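ABC transporter, substrate binding protein (Agrobacterium tumefaciens, PDB 3C9H) probably captures a solute in the periplasm and delivers it to the membrane components of an ABC transporter, and binds a magnesium ion. Local coordinates at residues A[19-28]-A[55-66]. Sequence-based numbering, arbitrary orientation.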
ATOM      1  N   ALA A  19      12.157   7.917  -9.260  1.00 27.87           N
ATOM      2  CA  ALA A  19      12.235   6.480  -9.122  1.00 26.77           C
ATOM      3  C   ALA A  19      13.581   6.115  -8.495  1.00 26.30           C
ATOM      4  O   ALA A  19      14.612   6.716  -8.838  1.00 25.67           O
ATOM      5  CB  ALA A  19      12.035   5.815 -10.466  1.00 25.37           C
ATOM      6  N   GLN A  20      13.577   5.167  -7.567  1.00 25.27           N
ATOM      7  CA  GLN A  20      14.822   4.561  -7.120  1.00 26.43           C
ATOM      8  C   GLN A  20      14.928   3.262  -7.908  1.00 25.57           C
ATOM      9  O   GLN A  20      14.068   2.363  -7.793  1.00 24.96           O
ATOM     10  CB  GLN A  20      14.856   4.277  -5.616  1.00 27.37           C
ATOM     11  CG  GLN A  20      14.291   5.366  -4.711  1.00 31.91           C
ATOM     12  CD  GLN A  20      15.203   6.579  -4.493  1.00 36.21           C
ATOM     13  OE1 GLN A  20      16.424   6.543  -4.743  1.00 39.98           O
ATOM     14  NE2 GLN A  20      14.605   7.667  -3.979  1.00 38.17           N
ATOM     15  N   VAL A  21      15.954   3.185  -8.738  1.00 25.16           N
ATOM     16  CA  VAL A  21      16.172   2.053  -9.596  1.00 24.93           C
ATOM     17  C   VAL A  21      17.253   1.148  -9.007  1.00 25.40           C
ATOM     18  O   VAL A  21      18.332   1.624  -8.614  1.00 24.99           O
ATOM     19  CB  VAL A  21      16.585   2.506 -11.000  1.00 24.99           C
ATOM     20  CG1 VAL A  21      16.820   1.297 -11.890  1.00 24.90           C
ATOM     21  CG2 VAL A  21      15.521   3.436 -11.598  1.00 26.48           C
ATOM     22  N   ALA A  22      16.951  -0.152  -8.957  1.00 24.66           N
ATOM     23  CA  ALA A  22      17.887  -1.182  -8.553  1.00 24.91           C
ATOM     24  C   ALA A  22      17.932  -2.267  -9.618  1.00 24.81           C
ATOM     25  O   ALA A  22      16.891  -2.844  -9.977  1.00 24.35           O
ATOM     26  CB  ALA A  22      17.450  -1.776  -7.199  1.00 24.94           C
ATOM     27  N   VAL A  23      19.127  -2.571 -10.115  1.00 24.70           N
ATOM     28  CA  VAL A  23      19.295  -3.548 -11.183  1.00 25.40           C
ATOM     29  C   VAL A  23      20.010  -4.805 -10.651  1.00 26.05           C
ATOM     30  O   VAL A  23      21.154  -4.742 -10.205  1.00 26.21           O
ATOM     31  CB  VAL A  23      20.037  -2.958 -12.412  1.00 25.73           C
ATOM     32  CG1 VAL A  23      20.190  -4.000 -13.502  1.00 26.22           C
ATOM     33  CG2 VAL A  23      19.299  -1.742 -12.972  1.00 26.52           C
ATOM     34  N   PHE A  24      19.313  -5.933 -10.716  1.00 26.31           N
ATOM     35  CA  PHE A  24      19.827  -7.223 -10.238  1.00 26.87           C
ATOM     36  C   PHE A  24      20.254  -8.115 -11.437  1.00 27.96           C
ATOM     37  O   PHE A  24      19.408  -8.629 -12.171  1.00 27.56           O
ATOM     38  CB  PHE A  24      18.761  -7.943  -9.415  1.00 26.31           C
ATOM     39  CG  PHE A  24      18.327  -7.202  -8.180  1.00 25.75           C
ATOM     40  CD1 PHE A  24      18.737  -7.613  -6.928  1.00 26.87           C
ATOM     41  CD2 PHE A  24      17.457  -6.126  -8.268  1.00 24.62           C
ATOM     42  CE1 PHE A  24      18.321  -6.953  -5.809  1.00 27.88           C
ATOM     43  CE2 PHE A  24      17.052  -5.462  -7.156  1.00 25.76           C
ATOM     44  CZ  PHE A  24      17.481  -5.863  -5.930  1.00 25.84           C
ATOM     45  N   PRO A  25      21.564  -8.333 -11.624  1.00 29.29           N
ATOM     46  CA  PRO A  25      22.000  -9.194 -12.736  1.00 29.87           C
ATOM     47  C   PRO A  25      21.530 -10.623 -12.608  1.00 30.38           C
ATOM     48  O   PRO A  25      21.301 -11.086 -11.490  1.00 30.42           O
ATOM     49  CB  PRO A  25      23.524  -9.139 -12.637  1.00 30.27           C
ATOM     50  CG  PRO A  25      23.808  -7.906 -11.887  1.00 31.03           C
ATOM     51  CD  PRO A  25      22.714  -7.802 -10.872  1.00 29.49           C
ATOM     52  N   ALA A  26      21.380 -11.308 -13.741  1.00 31.31           N
ATOM     53  CA  ALA A  26      21.013 -12.719 -13.759  1.00 31.82           C
ATOM     54  C   ALA A  26      21.983 -13.502 -12.848  1.00 32.68           C
ATOM     55  O   ALA A  26      23.192 -13.285 -12.889  1.00 31.33           O
ATOM     56  CB  ALA A  26      21.043 -13.260 -15.190  1.00 32.11           C
ATOM     57  N   LEU A  27      21.451 -14.389 -12.011  1.00 33.57           N
ATOM     58  CA  LEU A  27      22.303 -15.194 -11.128  1.00 34.62           C
ATOM     59  C   LEU A  27      23.231 -16.130 -11.905  1.00 35.97           C
ATOM     60  O   LEU A  27      24.366 -16.391 -11.478  1.00 36.70           O
ATOM     61  CB  LEU A  27      21.445 -16.016 -10.164  1.00 34.81           C
ATOM     62  CG  LEU A  27      20.609 -15.240  -9.168  1.00 34.69           C
ATOM     63  CD1 LEU A  27      20.019 -16.219  -8.155  1.00 34.38           C
ATOM     64  CD2 LEU A  27      21.446 -14.159  -8.481  1.00 35.24           C
ATOM     65  N   SER A  28      22.751 -16.618 -13.044  1.00 36.74           N
ATOM     66  CA  SER A  28      23.515 -17.525 -13.903  1.00 37.93           C
ATOM     67  C   SER A  28      24.670 -16.856 -14.637  1.00 38.82           C
ATOM     68  O   SER A  28      25.455 -17.541 -15.294  1.00 40.01           O
ATOM     69  CB  SER A  28      22.604 -18.153 -14.964  1.00 38.09           C
ATOM     70  OG  SER A  28      22.313 -17.225 -16.007  1.00 37.99           O
ATOM     71  N   GLN A  55      14.674 -14.774  -8.624  1.00 26.33           N
ATOM     72  CA  GLN A  55      15.921 -14.999  -9.349  1.00 27.11           C
ATOM     73  C   GLN A  55      16.510 -16.395  -9.106  1.00 27.43           C
ATOM     74  O   GLN A  55      16.981 -17.011 -10.044  1.00 26.56           O
ATOM     75  CB  GLN A  55      16.965 -13.930  -9.025  1.00 26.54           C
ATOM     76  CG  GLN A  55      16.645 -12.575  -9.636  1.00 26.90           C
ATOM     77  CD  GLN A  55      17.839 -11.711  -9.766  1.00 26.28           C
ATOM     78  OE1 GLN A  55      18.523 -11.433  -8.783  1.00 25.72           O
ATOM     79  NE2 GLN A  55      18.114 -11.270 -10.981  1.00 25.21           N
ATOM     80  N   LYS A  56      16.461 -16.883  -7.871  1.00 28.75           N
ATOM     81  CA  LYS A  56      16.851 -18.273  -7.560  1.00 30.05           C
ATOM     82  C   LYS A  56      16.015 -19.288  -8.342  1.00 31.05           C
ATOM     83  O   LYS A  56      16.548 -20.299  -8.798  1.00 31.58           O
ATOM     84  CB  LYS A  56      16.691 -18.568  -6.073  1.00 30.41           C
ATOM     85  CG  LYS A  56      17.731 -17.931  -5.184  1.00 31.82           C
ATOM     86  CD  LYS A  56      17.328 -18.112  -3.753  1.00 31.57           C
ATOM     87  CE  LYS A  56      18.220 -17.351  -2.831  1.00 34.25           C
ATOM     88  NZ  LYS A  56      17.671 -17.467  -1.447  1.00 33.97           N
ATOM     89  N   ALA A  57      14.716 -19.021  -8.489  1.00 31.09           N
ATOM     90  CA  ALA A  57      13.831 -19.862  -9.315  1.00 31.48           C
ATOM     91  C   ALA A  57      14.142 -19.695 -10.804  1.00 32.03           C
ATOM     92  O   ALA A  57      13.903 -20.598 -11.590  1.00 32.63           O
ATOM     93  CB  ALA A  57      12.355 -19.528  -9.038  1.00 31.33           C
ATOM     94  N   ASN A  58      14.665 -18.531 -11.186  1.00 31.97           N
ATOM     95  CA  ASN A  58      14.877 -18.155 -12.587  1.00 31.46           C
ATOM     96  C   ASN A  58      16.267 -17.546 -12.771  1.00 31.24           C
ATOM     97  O   ASN A  58      16.405 -16.348 -12.936  1.00 30.52           O
ATOM     98  CB  ASN A  58      13.799 -17.162 -13.021  1.00 31.18           C
ATOM     99  CG  ASN A  58      12.410 -17.728 -12.885  1.00 32.04           C
ATOM    100  OD1 ASN A  58      11.960 -18.470 -13.758  1.00 33.50           O
ATOM    101  ND2 ASN A  58      11.729 -17.418 -11.778  1.00 26.82           N
ATOM    102  N   PRO A  59      17.318 -18.392 -12.728  1.00 31.76           N
ATOM    103  CA  PRO A  59      18.686 -17.884 -12.727  1.00 31.22           C
ATOM    104  C   PRO A  59      19.152 -17.137 -13.986  1.00 30.90           C
ATOM    105  O   PRO A  59      20.185 -16.479 -13.934  1.00 30.21           O
ATOM    106  CB  PRO A  59      19.537 -19.138 -12.483  1.00 31.63           C
ATOM    107  CG  PRO A  59      18.691 -20.281 -12.786  1.00 32.12           C
ATOM    108  CD  PRO A  59      17.262 -19.861 -12.645  1.00 31.88           C
ATOM    109  N   ASP A  60      18.406 -17.218 -15.084  1.00 30.47           N
ATOM    110  CA  ASP A  60      18.770 -16.512 -16.322  1.00 30.88           C
ATOM    111  C   ASP A  60      18.106 -15.136 -16.489  1.00 30.29           C
ATOM    112  O   ASP A  60      18.298 -14.480 -17.516  1.00 29.88           O
ATOM    113  CB  ASP A  60      18.419 -17.380 -17.546  1.00 32.16           C
ATOM    114  CG  ASP A  60      19.328 -18.601 -17.698  1.00 34.77           C
ATOM    115  OD1 ASP A  60      20.499 -18.547 -17.250  1.00 38.24           O
ATOM    116  OD2 ASP A  60      18.873 -19.609 -18.298  1.00 39.23           O
ATOM    117  N   ILE A  61      17.348 -14.683 -15.495  1.00 29.11           N
ATOM    118  CA  ILE A  61      16.607 -13.423 -15.624  1.00 28.43           C
ATOM    119  C   ILE A  61      17.176 -12.300 -14.782  1.00 27.63           C
ATOM    120  O   ILE A  61      17.219 -12.415 -13.563  1.00 27.65           O
ATOM    121  CB  ILE A  61      15.095 -13.606 -15.272  1.00 28.47           C
ATOM    122  CG1 ILE A  61      14.480 -14.736 -16.123  1.00 29.07           C
ATOM    123  CG2 ILE A  61      14.343 -12.282 -15.492  1.00 28.34           C
ATOM    124  CD1 ILE A  61      14.646 -14.515 -17.636  1.00 29.90           C
ATOM    125  N   ALA A  62      17.567 -11.207 -15.437  1.00 26.24           N
ATOM    126  CA  ALA A  62      17.930  -9.970 -14.768  1.00 26.15           C
ATOM    127  C   ALA A  62      16.642  -9.243 -14.353  1.00 25.79           C
ATOM    128  O   ALA A  62      15.613  -9.414 -15.010  1.00 25.77           O
ATOM    129  CB  ALA A  62      18.770  -9.083 -15.693  1.00 24.34           C
ATOM    130  N   VAL A  63      16.699  -8.482 -13.258  1.00 24.66           N
ATOM    131  CA  VAL A  63      15.532  -7.725 -12.760  1.00 23.52           C
ATOM    132  C   VAL A  63      15.887  -6.253 -12.616  1.00 23.32           C
ATOM    133  O   VAL A  63      16.789  -5.881 -11.872  1.00 23.63           O
ATOM    134  CB  VAL A  63      15.018  -8.265 -11.409  1.00 23.49           C
ATOM    135  CG1 VAL A  63      13.839  -7.442 -10.898  1.00 22.11           C
ATOM    136  CG2 VAL A  63      14.638  -9.730 -11.535  1.00 21.95           C
ATOM    137  N   HIS A  64      15.162  -5.425 -13.351  1.00 23.04           N
ATOM    138  CA  HIS A  64      15.259  -3.987 -13.294  1.00 23.29           C
ATOM    139  C   HIS A  64      14.058  -3.450 -12.493  1.00 22.85           C
ATOM    140  O   HIS A  64      12.912  -3.374 -12.996  1.00 22.88           O
ATOM    141  CB  HIS A  64      15.274  -3.463 -14.727  1.00 24.13           C
ATOM    142  CG  HIS A  64      15.437  -1.986 -14.845  1.00 26.33           C
ATOM    143  ND1 HIS A  64      14.543  -1.089 -14.305  1.00 31.95           N
ATOM    144  CD2 HIS A  64      16.351  -1.247 -15.508  1.00 29.90           C
ATOM    145  CE1 HIS A  64      14.930   0.141 -14.595  1.00 29.79           C
ATOM    146  NE2 HIS A  64      16.016   0.070 -15.337  1.00 30.48           N
ATOM    147  N   TYR A  65      14.317  -3.107 -11.235  1.00 22.30           N
ATOM    148  CA  TYR A  65      13.274  -2.793 -10.278  1.00 21.75           C
ATOM    149  C   TYR A  65      13.224  -1.308 -10.038  1.00 21.41           C
ATOM    150  O   TYR A  65      14.182  -0.742  -9.526  1.00 21.48           O
ATOM    151  CB  TYR A  65      13.522  -3.528  -8.941  1.00 22.03           C
ATOM    152  CG  TYR A  65      12.389  -3.423  -7.951  1.00 22.19           C
ATOM    153  CD1 TYR A  65      11.334  -4.355  -7.960  1.00 23.29           C
ATOM    154  CD2 TYR A  65      12.354  -2.397  -6.977  1.00 23.25           C
ATOM    155  CE1 TYR A  65      10.288  -4.290  -7.011  1.00 22.13           C
ATOM    156  CE2 TYR A  65      11.300  -2.326  -6.043  1.00 22.70           C
ATOM    157  CZ  TYR A  65      10.271  -3.276  -6.075  1.00 22.73           C
ATOM    158  OH  TYR A  65       9.214  -3.208  -5.148  1.00 23.11           O
ATOM    159  N   GLU A  66      12.098  -0.690 -10.396  1.00 20.47           N
ATOM    160  CA  GLU A  66      11.863   0.725 -10.157  1.00 21.24           C
ATOM    161  C   GLU A  66      10.822   0.955  -9.071  1.00 20.64           C
ATOM    162  O   GLU A  66       9.635   0.642  -9.223  1.00 20.17           O
ATOM    163  CB  GLU A  66      11.441   1.452 -11.452  1.00 21.04           C
ATOM    164  CG  GLU A  66      12.348   1.180 -12.621  1.00 23.00           C
ATOM    165  CD  GLU A  66      12.477   2.361 -13.595  1.00 24.44           C
ATOM    166  OE1 GLU A  66      12.088   3.508 -13.257  1.00 27.16           O
ATOM    167  OE2 GLU A  66      13.002   2.126 -14.708  1.00 26.51           O
TER
HETATM  168  O   HOH W   1      21.283 -10.613  -8.920  1.00 28.26           O
HETATM  169  O   HOH W   2      18.434 -14.550 -11.995  1.00 26.54           O
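Phe24 and Val63 form a hydrogen-bonded antiparallel pair: Phe24 N to Val63 O is 2.8 Å and nearly straight, with 178° at the hydrogen, and Val63 N returns to Phe24 O. Ala22 and Tyr65 repeat the pattern, so strand 20-24 runs antiparallel to strand 62-66 (172° between their directions), axes 4.7 Å apart. The tight part centres on buried Gln55, in the last turn of helix 44-57. Its side chain, extended beyond CG, reaches the backbone where strand 20-24 ends; NE2 donates to Ile61 O at 3.0 Å and to Phe24 O at 3.2 Å, the latter from above the carbonyl plane. A weak bond reaches Pro25 O, and a water joins that oxygen to Gln55 OE1. Beside it, Leu27 places CD1 3.6 Å from Lys56 N. At the exposed end, Ser28 N bonds Pro59 O in the Asn58–Ile61 turn, while Ser28 OG donates to the anti lone pair of Asp60 OD1 (2.6 Å). Exposed Val21 and Val23 mark the solvent side; Val21 CG2 lies 3.8 Å from Glu66 CD. Strand 20-24 thus adds an antiparallel strand to parallel strands 35-40 and 62-67 of this periplasmic-binding-protein fold; Ala22, Phe24 and Tyr65 touch helix 44-57, and Tyr65 OH bonds Leu42 O and Ser40 OG near magnesium ligands Ser41 and Asp43.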